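Local coordinates for protein protelomerase (Agrobacterium tumefaciens, PDB 4F43) that generates the hairpin ends of linear chromosomes as a DNA-cutting and rejoining telomere resolvase, and is here bound to hairpin DNA, at residues 65-69 with 99-103; 32-36 with 52-56; 173-178 with 204-210; 131-135 with 145-150. The protein carries 1 engineered substitution. One frame throughout, in Å; residues are numbered along the deposited sequence. Where two conformers were deposited one is given.

Contact 1 (65-69 with 99-103); sequences QTTII and MYDEA. With nucleotides of chain B.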
# COMPACT_ATOMS: atom_id res chain seq x y z
N GLN A 65 14.88 12.46 4.86
CA GLN A 65 15.06 12.29 3.42
C GLN A 65 13.83 11.68 2.75
O GLN A 65 13.45 12.08 1.65
CB GLN A 65 16.30 11.44 3.12
CG GLN A 65 17.60 12.10 3.58
CD GLN A 65 18.74 11.86 2.61
OE1 GLN A 65 18.93 10.75 2.11
NE2 GLN A 65 19.50 12.91 2.33
N THR A 66 13.21 10.72 3.43
CA THR A 66 11.98 10.11 2.93
C THR A 66 10.88 11.16 2.81
O THR A 66 10.16 11.21 1.81
CB THR A 66 11.51 8.98 3.86
OG1 THR A 66 11.29 9.51 5.18
CG2 THR A 66 12.54 7.88 3.93
N THR A 67 10.78 12.00 3.83
CA THR A 67 9.80 13.09 3.85
C THR A 67 10.05 14.05 2.69
O THR A 67 9.11 14.45 2.00
CB THR A 67 9.88 13.89 5.17
OG1 THR A 67 9.68 13.00 6.28
CG2 THR A 67 8.83 14.98 5.20
N ILE A 68 11.31 14.41 2.49
CA ILE A 68 11.71 15.30 1.40
C ILE A 68 11.33 14.71 0.05
O ILE A 68 10.78 15.41 -0.81
CB ILE A 68 13.22 15.58 1.43
CG1 ILE A 68 13.58 16.42 2.66
CG2 ILE A 68 13.67 16.28 0.16
CD1 ILE A 68 15.06 16.75 2.76
N ILE A 69 11.62 13.43 -0.14
CA ILE A 69 11.29 12.74 -1.38
C ILE A 69 9.78 12.71 -1.64
O ILE A 69 9.32 13.01 -2.75
CB ILE A 69 11.87 11.30 -1.39
CG1 ILE A 69 13.40 11.34 -1.38
CG2 ILE A 69 11.38 10.54 -2.60
CD1 ILE A 69 14.05 9.98 -1.23
N MET A 99 20.58 11.49 -3.57
CA MET A 99 19.62 11.26 -2.49
C MET A 99 18.86 9.96 -2.73
O MET A 99 18.68 9.14 -1.82
CB MET A 99 18.65 12.43 -2.39
CG MET A 99 17.57 12.27 -1.33
SD MET A 99 16.50 13.72 -1.22
CE MET A 99 15.86 13.79 -2.89
N TYR A 100 18.42 9.77 -3.97
CA TYR A 100 17.69 8.57 -4.36
C TYR A 100 18.55 7.32 -4.24
O TYR A 100 18.05 6.24 -3.90
CB TYR A 100 17.15 8.71 -5.79
CG TYR A 100 16.11 9.79 -5.94
CD1 TYR A 100 15.01 9.84 -5.09
CD2 TYR A 100 16.22 10.77 -6.92
CE1 TYR A 100 14.05 10.82 -5.21
CE2 TYR A 100 15.26 11.76 -7.05
CZ TYR A 100 14.18 11.78 -6.20
OH TYR A 100 13.23 12.76 -6.33
N ASP A 101 19.84 7.46 -4.53
CA ASP A 101 20.77 6.35 -4.43
C ASP A 101 20.99 5.94 -2.98
O ASP A 101 21.06 4.75 -2.66
CB ASP A 101 22.11 6.70 -5.09
CG ASP A 101 21.98 6.95 -6.58
OD1 ASP A 101 20.93 6.59 -7.15
OD2 ASP A 101 22.93 7.50 -7.17
N GLU A 102 21.10 6.93 -2.10
CA GLU A 102 21.22 6.68 -0.67
C GLU A 102 19.94 6.01 -0.17
O GLU A 102 20.00 5.09 0.65
CB GLU A 102 21.47 7.98 0.09
CG GLU A 102 21.62 7.81 1.60
CD GLU A 102 22.96 7.22 2.01
OE1 GLU A 102 23.80 6.95 1.12
OE2 GLU A 102 23.18 7.05 3.22
N ALA A 103 18.80 6.46 -0.68
CA ALA A 103 17.51 5.87 -0.33
C ALA A 103 17.46 4.39 -0.71
O ALA A 103 17.11 3.54 0.12
CB ALA A 103 16.38 6.62 -1.01
P DA B 10 10.41 14.29 9.66
OP1 DA B 10 11.44 14.33 10.73
OP2 DA B 10 10.65 14.99 8.38
O5' DA B 10 10.08 12.77 9.33
C5' DA B 10 9.60 11.92 10.36
C4' DA B 10 9.14 10.59 9.80
O4' DA B 10 7.94 10.78 9.00
C3' DA B 10 10.13 9.91 8.86
O3' DA B 10 10.79 8.86 9.56
C2' DA B 10 9.28 9.37 7.71
C1' DA B 10 7.85 9.65 8.16
N9 DA B 10 6.93 9.94 7.07
C8 DA B 10 6.80 11.10 6.36
N7 DA B 10 5.87 11.06 5.43
C5 DA B 10 5.34 9.78 5.55
C6 DA B 10 4.32 9.10 4.86
N6 DA B 10 3.60 9.62 3.86
N1 DA B 10 4.06 7.83 5.24
C2 DA B 10 4.76 7.28 6.24
N3 DA B 10 5.74 7.82 6.95
C4 DA B 10 5.99 9.08 6.56
P DA B 19 14.18 11.68 -11.21
OP1 DA B 19 13.10 12.40 -11.91
OP2 DA B 19 15.56 12.22 -11.20
O5' DA B 19 13.74 11.46 -9.68
C5' DA B 19 12.37 11.60 -9.30
C4' DA B 19 11.59 10.31 -9.47
O4' DA B 19 12.29 9.19 -8.89
C3' DA B 19 10.26 10.26 -8.73
O3' DA B 19 9.23 10.92 -9.46
C2' DA B 19 9.98 8.77 -8.63
C1' DA B 19 11.36 8.13 -8.82
N9 DA B 19 11.72 7.21 -7.74
C8 DA B 19 12.74 7.33 -6.84
N7 DA B 19 12.81 6.33 -5.99
C5 DA B 19 11.77 5.50 -6.36
C6 DA B 19 11.30 4.26 -5.86
N6 DA B 19 11.85 3.62 -4.82
N1 DA B 19 10.23 3.71 -6.47
C2 DA B 19 9.68 4.34 -7.51
N3 DA B 19 10.03 5.49 -8.07
C4 DA B 19 11.09 6.03 -7.44
P DA B 11 12.06 8.13 8.90
OP1 DA B 11 12.99 7.76 10.00
OP2 DA B 11 12.54 8.96 7.78
O5' DA B 11 11.43 6.79 8.28
C5' DA B 11 10.66 5.95 9.11
C4' DA B 11 9.81 5.00 8.28
O4' DA B 11 8.93 5.77 7.43
C3' DA B 11 10.59 4.07 7.36
O3' DA B 11 10.36 2.72 7.76
C2' DA B 11 10.04 4.35 5.97
C1' DA B 11 8.70 5.01 6.26
N9 DA B 11 8.24 5.90 5.20
C8 DA B 11 8.76 7.11 4.83
N7 DA B 11 8.12 7.68 3.83
C5 DA B 11 7.11 6.79 3.53
C6 DA B 11 6.07 6.80 2.57
N6 DA B 11 5.88 7.79 1.69
N1 DA B 11 5.23 5.74 2.54
C2 DA B 11 5.41 4.75 3.42
N3 DA B 11 6.34 4.62 4.36
C4 DA B 11 7.16 5.68 4.36
O HOH W 1 10.13 12.25 -5.79

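Contact 2 (32-36 with 52-56); sequences RIADF and LWDAE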
# COMPACT_ATOMS: atom_id res chain seq x y z
N ARG A 32 2.41 26.12 0.79
CA ARG A 32 3.66 26.36 0.08
C ARG A 32 3.58 25.86 -1.36
O ARG A 32 4.11 26.50 -2.28
CB ARG A 32 4.85 25.72 0.80
CG ARG A 32 5.13 26.31 2.16
CD ARG A 32 6.60 26.19 2.53
NE ARG A 32 7.45 26.93 1.60
CZ ARG A 32 7.78 28.21 1.75
NH1 ARG A 32 7.33 28.89 2.80
NH2 ARG A 32 8.55 28.81 0.86
N ILE A 33 2.91 24.73 -1.56
CA ILE A 33 2.70 24.19 -2.89
C ILE A 33 1.78 25.10 -3.70
O ILE A 33 2.02 25.35 -4.89
CB ILE A 33 2.09 22.77 -2.83
CG1 ILE A 33 3.06 21.81 -2.13
CG2 ILE A 33 1.77 22.26 -4.22
CD1 ILE A 33 2.53 20.40 -1.99
N ALA A 34 0.72 25.59 -3.06
CA ALA A 34 -0.22 26.49 -3.71
C ALA A 34 0.47 27.78 -4.16
O ALA A 34 0.27 28.24 -5.28
CB ALA A 34 -1.38 26.80 -2.78
N ASP A 35 1.27 28.35 -3.27
CA ASP A 35 2.02 29.57 -3.58
C ASP A 35 3.08 29.30 -4.63
O ASP A 35 3.45 30.19 -5.40
CB ASP A 35 2.67 30.13 -2.31
CG ASP A 35 1.66 30.46 -1.23
OD1 ASP A 35 0.48 30.68 -1.57
OD2 ASP A 35 2.05 30.51 -0.05
N PHE A 36 3.57 28.07 -4.66
CA PHE A 36 4.55 27.65 -5.66
C PHE A 36 3.92 27.67 -7.05
O PHE A 36 4.42 28.34 -7.96
CB PHE A 36 5.04 26.24 -5.33
CG PHE A 36 6.27 25.84 -6.08
CD1 PHE A 36 7.51 26.31 -5.70
CD2 PHE A 36 6.20 24.97 -7.16
CE1 PHE A 36 8.65 25.94 -6.38
CE2 PHE A 36 7.33 24.60 -7.84
CZ PHE A 36 8.56 25.09 -7.45
N LEU A 52 13.22 29.64 -7.79
CA LEU A 52 12.01 29.30 -7.04
C LEU A 52 12.16 27.92 -6.42
O LEU A 52 11.89 27.73 -5.22
CB LEU A 52 10.79 29.34 -7.97
CG LEU A 52 9.40 29.30 -7.35
CD1 LEU A 52 9.17 30.52 -6.46
CD2 LEU A 52 8.33 29.23 -8.43
N TRP A 53 12.59 26.95 -7.22
CA TRP A 53 12.78 25.59 -6.74
C TRP A 53 13.93 25.49 -5.74
O TRP A 53 13.90 24.64 -4.84
CB TRP A 53 13.01 24.63 -7.91
CG TRP A 53 13.18 23.21 -7.47
CD1 TRP A 53 14.31 22.44 -7.59
CD2 TRP A 53 12.21 22.38 -6.83
NE1 TRP A 53 14.09 21.19 -7.07
CE2 TRP A 53 12.81 21.13 -6.59
CE3 TRP A 53 10.88 22.57 -6.43
CZ2 TRP A 53 12.13 20.07 -5.98
CZ3 TRP A 53 10.21 21.53 -5.82
CH2 TRP A 53 10.83 20.30 -5.60
N ASP A 54 14.93 26.34 -5.89
CA ASP A 54 16.06 26.36 -4.96
C ASP A 54 15.62 26.86 -3.60
O ASP A 54 16.03 26.33 -2.57
CB ASP A 54 17.20 27.22 -5.50
CG ASP A 54 18.05 26.49 -6.52
OD1 ASP A 54 19.19 26.93 -6.78
OD2 ASP A 54 17.58 25.47 -7.07
N ALA A 55 14.77 27.89 -3.59
CA ALA A 55 14.22 28.40 -2.34
C ALA A 55 13.30 27.37 -1.70
O ALA A 55 13.41 27.08 -0.50
CB ALA A 55 13.47 29.71 -2.59
N GLU A 56 12.40 26.81 -2.51
CA GLU A 56 11.44 25.82 -2.02
C GLU A 56 12.15 24.60 -1.43
O GLU A 56 11.70 24.04 -0.43
CB GLU A 56 10.50 25.39 -3.15
CG GLU A 56 9.10 25.05 -2.68
CD GLU A 56 8.36 26.26 -2.13
OE1 GLU A 56 7.51 26.09 -1.23
OE2 GLU A 56 8.63 27.39 -2.60

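Contact 3 (173-178 with 204-210); sequences VSKWSI and TRSETVL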
# COMPACT_ATOMS: atom_id res chain seq x y z
N VAL A 173 -16.81 -24.64 -8.12
CA VAL A 173 -15.97 -23.60 -7.52
C VAL A 173 -14.75 -24.21 -6.85
O VAL A 173 -14.72 -25.41 -6.56
CB VAL A 173 -16.75 -22.78 -6.48
CG1 VAL A 173 -18.01 -22.20 -7.10
CG2 VAL A 173 -17.10 -23.64 -5.27
N SER A 174 -13.74 -23.39 -6.61
CA SER A 174 -12.55 -23.82 -5.89
C SER A 174 -12.73 -23.52 -4.41
O SER A 174 -13.21 -22.45 -4.04
CB SER A 174 -11.31 -23.12 -6.43
OG SER A 174 -10.13 -23.61 -5.80
N LYS A 175 -12.35 -24.47 -3.57
CA LYS A 175 -12.53 -24.33 -2.13
C LYS A 175 -11.50 -23.39 -1.51
O LYS A 175 -11.80 -22.66 -0.57
CB LYS A 175 -12.49 -25.70 -1.45
CG LYS A 175 -12.83 -25.66 0.03
CD LYS A 175 -12.89 -27.06 0.62
CE LYS A 175 -13.32 -27.02 2.07
NZ LYS A 175 -13.45 -28.38 2.66
N TRP A 176 -10.28 -23.41 -2.06
CA TRP A 176 -9.19 -22.64 -1.48
C TRP A 176 -8.55 -21.64 -2.44
O TRP A 176 -7.34 -21.45 -2.42
CB TRP A 176 -8.12 -23.58 -0.91
CG TRP A 176 -8.65 -24.51 0.15
CD1 TRP A 176 -9.20 -25.74 -0.04
CD2 TRP A 176 -8.67 -24.27 1.56
NE1 TRP A 176 -9.57 -26.28 1.16
CE2 TRP A 176 -9.25 -25.40 2.16
CE3 TRP A 176 -8.25 -23.21 2.37
CZ2 TRP A 176 -9.43 -25.50 3.54
CZ3 TRP A 176 -8.43 -23.31 3.74
CH2 TRP A 176 -9.01 -24.45 4.31
N SER A 177 -9.37 -21.01 -3.28
CA SER A 177 -8.90 -19.95 -4.17
C SER A 177 -10.06 -19.14 -4.73
O SER A 177 -11.14 -19.67 -4.98
CB SER A 177 -8.06 -20.53 -5.31
OG SER A 177 -8.89 -21.09 -6.32
N ILE A 178 -9.82 -17.84 -4.93
CA ILE A 178 -10.81 -16.95 -5.52
C ILE A 178 -10.17 -16.08 -6.60
O ILE A 178 -8.98 -16.20 -6.88
CB ILE A 178 -11.44 -16.03 -4.46
CG1 ILE A 178 -10.39 -15.10 -3.86
CG2 ILE A 178 -12.13 -16.84 -3.37
CD1 ILE A 178 -10.93 -14.19 -2.77
N THR A 204 -9.13 -19.70 3.97
CA THR A 204 -10.35 -20.34 4.44
C THR A 204 -11.24 -20.58 3.23
O THR A 204 -10.97 -20.06 2.15
CB THR A 204 -11.09 -19.49 5.49
OG1 THR A 204 -12.12 -20.27 6.11
CG2 THR A 204 -11.70 -18.26 4.85
N ARG A 205 -12.30 -21.37 3.40
CA ARG A 205 -13.16 -21.73 2.27
C ARG A 205 -13.74 -20.52 1.55
O ARG A 205 -14.16 -19.54 2.18
CB ARG A 205 -14.26 -22.71 2.69
CG ARG A 205 -14.71 -22.58 4.13
CD ARG A 205 -15.50 -23.82 4.54
NE ARG A 205 -15.90 -23.79 5.95
CZ ARG A 205 -17.11 -23.46 6.37
NH1 ARG A 205 -18.05 -23.13 5.50
NH2 ARG A 205 -17.39 -23.47 7.67
N SER A 206 -13.75 -20.59 0.22
CA SER A 206 -14.09 -19.46 -0.64
C SER A 206 -15.49 -18.88 -0.40
O SER A 206 -15.70 -17.68 -0.55
CB SER A 206 -13.94 -19.85 -2.12
OG SER A 206 -14.67 -21.03 -2.41
N GLU A 207 -16.43 -19.74 -0.02
CA GLU A 207 -17.80 -19.31 0.23
C GLU A 207 -17.88 -18.32 1.38
O GLU A 207 -18.64 -17.35 1.34
CB GLU A 207 -18.70 -20.52 0.51
CG GLU A 207 -18.76 -21.54 -0.61
CD GLU A 207 -17.62 -22.55 -0.55
OE1 GLU A 207 -17.06 -22.76 0.55
OE2 GLU A 207 -17.28 -23.12 -1.60
N THR A 208 -17.07 -18.56 2.41
CA THR A 208 -17.04 -17.70 3.59
C THR A 208 -16.50 -16.31 3.24
O THR A 208 -17.08 -15.29 3.62
CB THR A 208 -16.20 -18.32 4.72
OG1 THR A 208 -16.60 -19.68 4.93
CG2 THR A 208 -16.37 -17.53 6.01
N VAL A 209 -15.38 -16.29 2.52
CA VAL A 209 -14.76 -15.04 2.09
C VAL A 209 -15.71 -14.25 1.19
O VAL A 209 -15.89 -13.05 1.36
CB VAL A 209 -13.44 -15.28 1.35
CG1 VAL A 209 -12.92 -13.99 0.73
CG2 VAL A 209 -12.40 -15.87 2.29
N LEU A 210 -16.30 -14.95 0.22
CA LEU A 210 -17.24 -14.33 -0.71
C LEU A 210 -18.45 -13.75 0.02
O LEU A 210 -18.91 -12.65 -0.31
CB LEU A 210 -17.71 -15.35 -1.75
CG LEU A 210 -16.94 -15.38 -3.08
CD1 LEU A 210 -15.44 -15.36 -2.86
CD2 LEU A 210 -17.35 -16.59 -3.91

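Contact 4 (131-135 with 145-150); sequences CEDCL and IGLIGM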
# COMPACT_ATOMS: atom_id res chain seq x y z
N CYS A 131 -8.81 -13.62 12.34
CA CYS A 131 -9.29 -13.06 11.08
C CYS A 131 -10.53 -13.81 10.58
O CYS A 131 -11.52 -13.19 10.18
CB CYS A 131 -8.18 -13.10 10.02
SG CYS A 131 -6.74 -12.08 10.42
N GLU A 132 -10.46 -15.13 10.63
CA GLU A 132 -11.58 -15.98 10.22
C GLU A 132 -12.83 -15.67 11.03
O GLU A 132 -13.95 -15.79 10.53
CB GLU A 132 -11.21 -17.46 10.37
CG GLU A 132 -12.19 -18.41 9.73
CD GLU A 132 -11.84 -19.87 9.97
OE1 GLU A 132 -11.90 -20.66 9.01
OE2 GLU A 132 -11.50 -20.21 11.12
N ASP A 133 -12.65 -15.28 12.29
CA ASP A 133 -13.76 -14.91 13.15
C ASP A 133 -14.27 -13.51 12.80
O ASP A 133 -15.46 -13.23 12.90
CB ASP A 133 -13.36 -14.98 14.62
CG ASP A 133 -13.06 -16.39 15.07
OD1 ASP A 133 -13.71 -17.33 14.55
OD2 ASP A 133 -12.18 -16.57 15.93
N CYS A 134 -13.35 -12.64 12.39
CA CYS A 134 -13.71 -11.30 11.95
C CYS A 134 -14.51 -11.35 10.66
O CYS A 134 -15.27 -10.44 10.35
CB CYS A 134 -12.46 -10.44 11.76
SG CYS A 134 -11.63 -9.94 13.28
N LEU A 135 -14.34 -12.44 9.92
CA LEU A 135 -15.07 -12.65 8.67
C LEU A 135 -16.58 -12.77 8.91
O LEU A 135 -17.38 -12.55 8.00
CB LEU A 135 -14.56 -13.90 7.96
CG LEU A 135 -14.08 -13.72 6.52
CD1 LEU A 135 -12.96 -12.70 6.46
CD2 LEU A 135 -13.64 -15.04 5.93
N ILE A 145 -10.62 -6.27 8.14
CA ILE A 145 -9.41 -6.83 8.75
C ILE A 145 -9.28 -8.32 8.45
O ILE A 145 -8.23 -8.78 7.99
CB ILE A 145 -9.42 -6.64 10.27
CG1 ILE A 145 -9.59 -5.16 10.63
CG2 ILE A 145 -8.14 -7.19 10.88
CD1 ILE A 145 -10.04 -4.94 12.05
N GLY A 146 -10.35 -9.06 8.72
CA GLY A 146 -10.38 -10.48 8.47
C GLY A 146 -10.14 -10.80 7.01
O GLY A 146 -9.50 -11.81 6.68
N LEU A 147 -10.64 -9.94 6.13
CA LEU A 147 -10.45 -10.10 4.70
C LEU A 147 -8.99 -9.90 4.33
O LEU A 147 -8.45 -10.61 3.49
CB LEU A 147 -11.34 -9.13 3.93
CG LEU A 147 -12.16 -9.72 2.78
CD1 LEU A 147 -12.75 -11.06 3.18
CD2 LEU A 147 -13.27 -8.76 2.38
N ILE A 148 -8.35 -8.93 4.97
CA ILE A 148 -6.92 -8.70 4.78
C ILE A 148 -6.13 -9.92 5.23
O ILE A 148 -5.19 -10.35 4.56
CB ILE A 148 -6.42 -7.47 5.57
CG1 ILE A 148 -7.11 -6.20 5.07
CG2 ILE A 148 -4.91 -7.32 5.45
CD1 ILE A 148 -6.71 -4.95 5.82
N GLY A 149 -6.53 -10.49 6.36
CA GLY A 149 -5.85 -11.66 6.90
C GLY A 149 -6.03 -12.91 6.06
O GLY A 149 -5.12 -13.74 5.98
N MET A 150 -7.19 -13.04 5.43
CA MET A 150 -7.54 -14.26 4.70
C MET A 150 -7.14 -14.23 3.22
O MET A 150 -6.47 -15.14 2.74
CB MET A 150 -9.03 -14.56 4.83
CG MET A 150 -9.47 -14.98 6.24
SD MET A 150 -8.91 -16.62 6.72
CE MET A 150 -7.49 -16.23 7.74

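Contact 1 (65-69 with 99-103)
M99 and I69 each bury about 80 Å² against the facing segment and form the centre of this contact. M99 CG stands trans to the backbone N (chi1 178°) and the chain stays stretched to SD, which brings the sulfur alongside I69; its last bond then bends (chi3 59°) and lays the methyl CE 3.8 Å from I69 CG1. The two side chains run past each other in opposite directions. I68 adds its branch, CG2, beside the same sulfur. Q65 covers the outer side: its amide carbonyl OE1 lies 4.0 Å from M99 CG and near E102 CG, with the amide plane almost perpendicular to the carboxylate of E102, whose stronger partner is R105. I69 CG2 meets the edge of the Y100 ring in its plane, 3.7 Å from CE1. Helices 65-82 and 97-115 thus meet at the N-terminal turn of the former, where the axes of 65-69 and 99-103 diverge by 126°, and this junction sits on the DNA. T66, whose CB points from the other helix, and its neighbour T67 bind successive phosphates: T66 OG1 donates to OP2 of DA11 of chain B at 2.9 Å, T67 OG1 to OP2 of DA10 of chain B at 3.1 Å. The helix N terminus would probably add to the attraction for the phosphates. Y100 meets another part of the strand, with O4' of DA19 of chain B over one ring face and M99 CE over the opposite face. A water accepts a hydrogen bond from Y100 OH at 3.2 Å and donates one to I69 O, bridging the two helices.

Contact 2 (32-36 with 52-56)
Segments 32-36 and 52-56 are helical turns running almost antiparallel, at 171°, with axes that come no closer than 11.8 Å, a separation wide enough for large side chains to fill. F36 does most of this. With CG trans to the backbone N (chi1 -166°), its ring reaches across to helix 46-59, where L52 puts the methyl CD2 over one face in a CH-pi contact, 4.2 Å from the ring centroid and towards the rim. L52 CG also touches F36 CE1 at 3.6 Å. At the far end of the ring, F36 CZ meets the benzo edge of W53 at CE3, 3.6 Å away, the two planes steeply inclined. E56 borders F36 on a further side: its carboxylate oxygen OE2 lies close to the ring plane, 3.5 Å from CD1. R32 NE donates to the other oxygen, E56 OE1, at 3.0 Å, in a bent bond (145°) that is part of a salt bridge and meets OE1 from above the carboxylate plane. Y75 of helix 65-82 supports this hairpin of helices 28-40 and 46-59: its hydroxyl bonds E56 OE1, and its ring meets F36 edge-to-face. E56 is buried, yet OE1 is gripped by two partners and OE2 faces the weakly positive rim of a phenyl ring. These neighbours should stabilise a negative charge, so the glutamate is probably ionised beside an aromatic and aliphatic cluster.

Contact 3 (173-178 with 204-210)
I178 and L210 pass each other in opposite directions, with the branch methyl I178 CG2 at 3.7 Å from L210 CD1. I178 carries CG1 between its backbone N and carbonyl carbon (chi1 64°), which turns CG2 towards the helix; CG2 therefore also rests on S206 CB, while CD1 reaches V209 CG1 at 4.0 Å, the I178 and V209 side chains lying roughly at right angles. S206 is the polar centre. Its hydroxyl OG donates to S174 O at 2.6 Å, and its backbone N donates to K175 O at 3.0 Å, 31° out of the carbonyl plane. K175 O accepts a second, weaker approach from the CA hydrogen of R205 (3.3 Å from CA). Beyond this corner, the W176 indole leans on the loop: CZ3 is 3.6 Å from T204 CA, and R205 N lies over the ring face. K175 CG approaches R205 CB, while the R205 chain leads away and K175 NZ stays 6.2 Å from R205 NE. V173 CG2 lies 3.7 Å from E207 OE2. R205 is at the N-cap position, and K175 O, at the corner, accepts the N-H of S206 in the first helical turn. The arrangement fixes the start of helix 206-217 on the antiparallel sheet formed by 165-169, 172-174, 177-180 and 198-201, a sheet-and-helix assembly consistent with the tyrosine-recombinase-like catalytic domain of telomere resolvases.

Contact 4 (131-135 with 145-150)
C131 places SG trans to its own carbonyl carbon (chi1 -64°), pointing it at the facing helix and bringing it to 3.7 Å from G149 CA, whereas M150 folds back twice (chi2 -71°, chi3 100°) and returns its methyl CE to 3.9 Å from C131 CB. The cysteine is consequently a knob in a hole lined by I145, G146, G149 and M150. Two of these four are glycines one turn apart, and the smooth surface they make allows the backbones to approach unusually closely: the CA atoms of C131 and G146 are 3.8 Å apart. At that range C131 O lies 3.4 Å from G146 CA, a CA-H...O contact well bent at the hydrogen, made by a carbonyl that also accepts L135 N within its own helix. C134 CB closes over G146 CA from one side. Helices 124-134 and 140-151 follow each other in the chain and form a tight helical pair in the catalytic domain. L135, where the first segment ends, turns its methyl across the peptide of G146, with L135 CD1 3.4 Å from G146 C. The same L135 CD1 reaches L147 CD1 at 3.7 Å. L135 CD1 and CD2 both lie 4.2 Å from M150 CG. Helix 206-217 covers L135 through T208, V209 and A212, and I145 packs on L241, T244 and L248 of helix 230-248. E132 OE1 is hydrogen-bonded to the hydroxyl of T204.

Along the chain the order is contact 2, contact 1, contact 4, contact 3, each closing before the next opens. Contacts 1 and 2 belong to the N-terminal helical part, their centres 19 Å apart; helix 65-82 follows helix 46-59 and takes part in contact 1 while its Y75 backs contact 2. Contacts 3 and 4 lie across the chain's centre in the catalytic domain, their centres 13 Å apart, and touch: T204 with E132 and M150, T208 with L135, V209 with L147, consistent with one continuous packed unit. Centres in the two halves are 35 to 52 Å apart. Contact 1 meets the DNA directly, and contacts 2 and 4 each come within about 7 Å of it at the nearest atoms, so both halves border it.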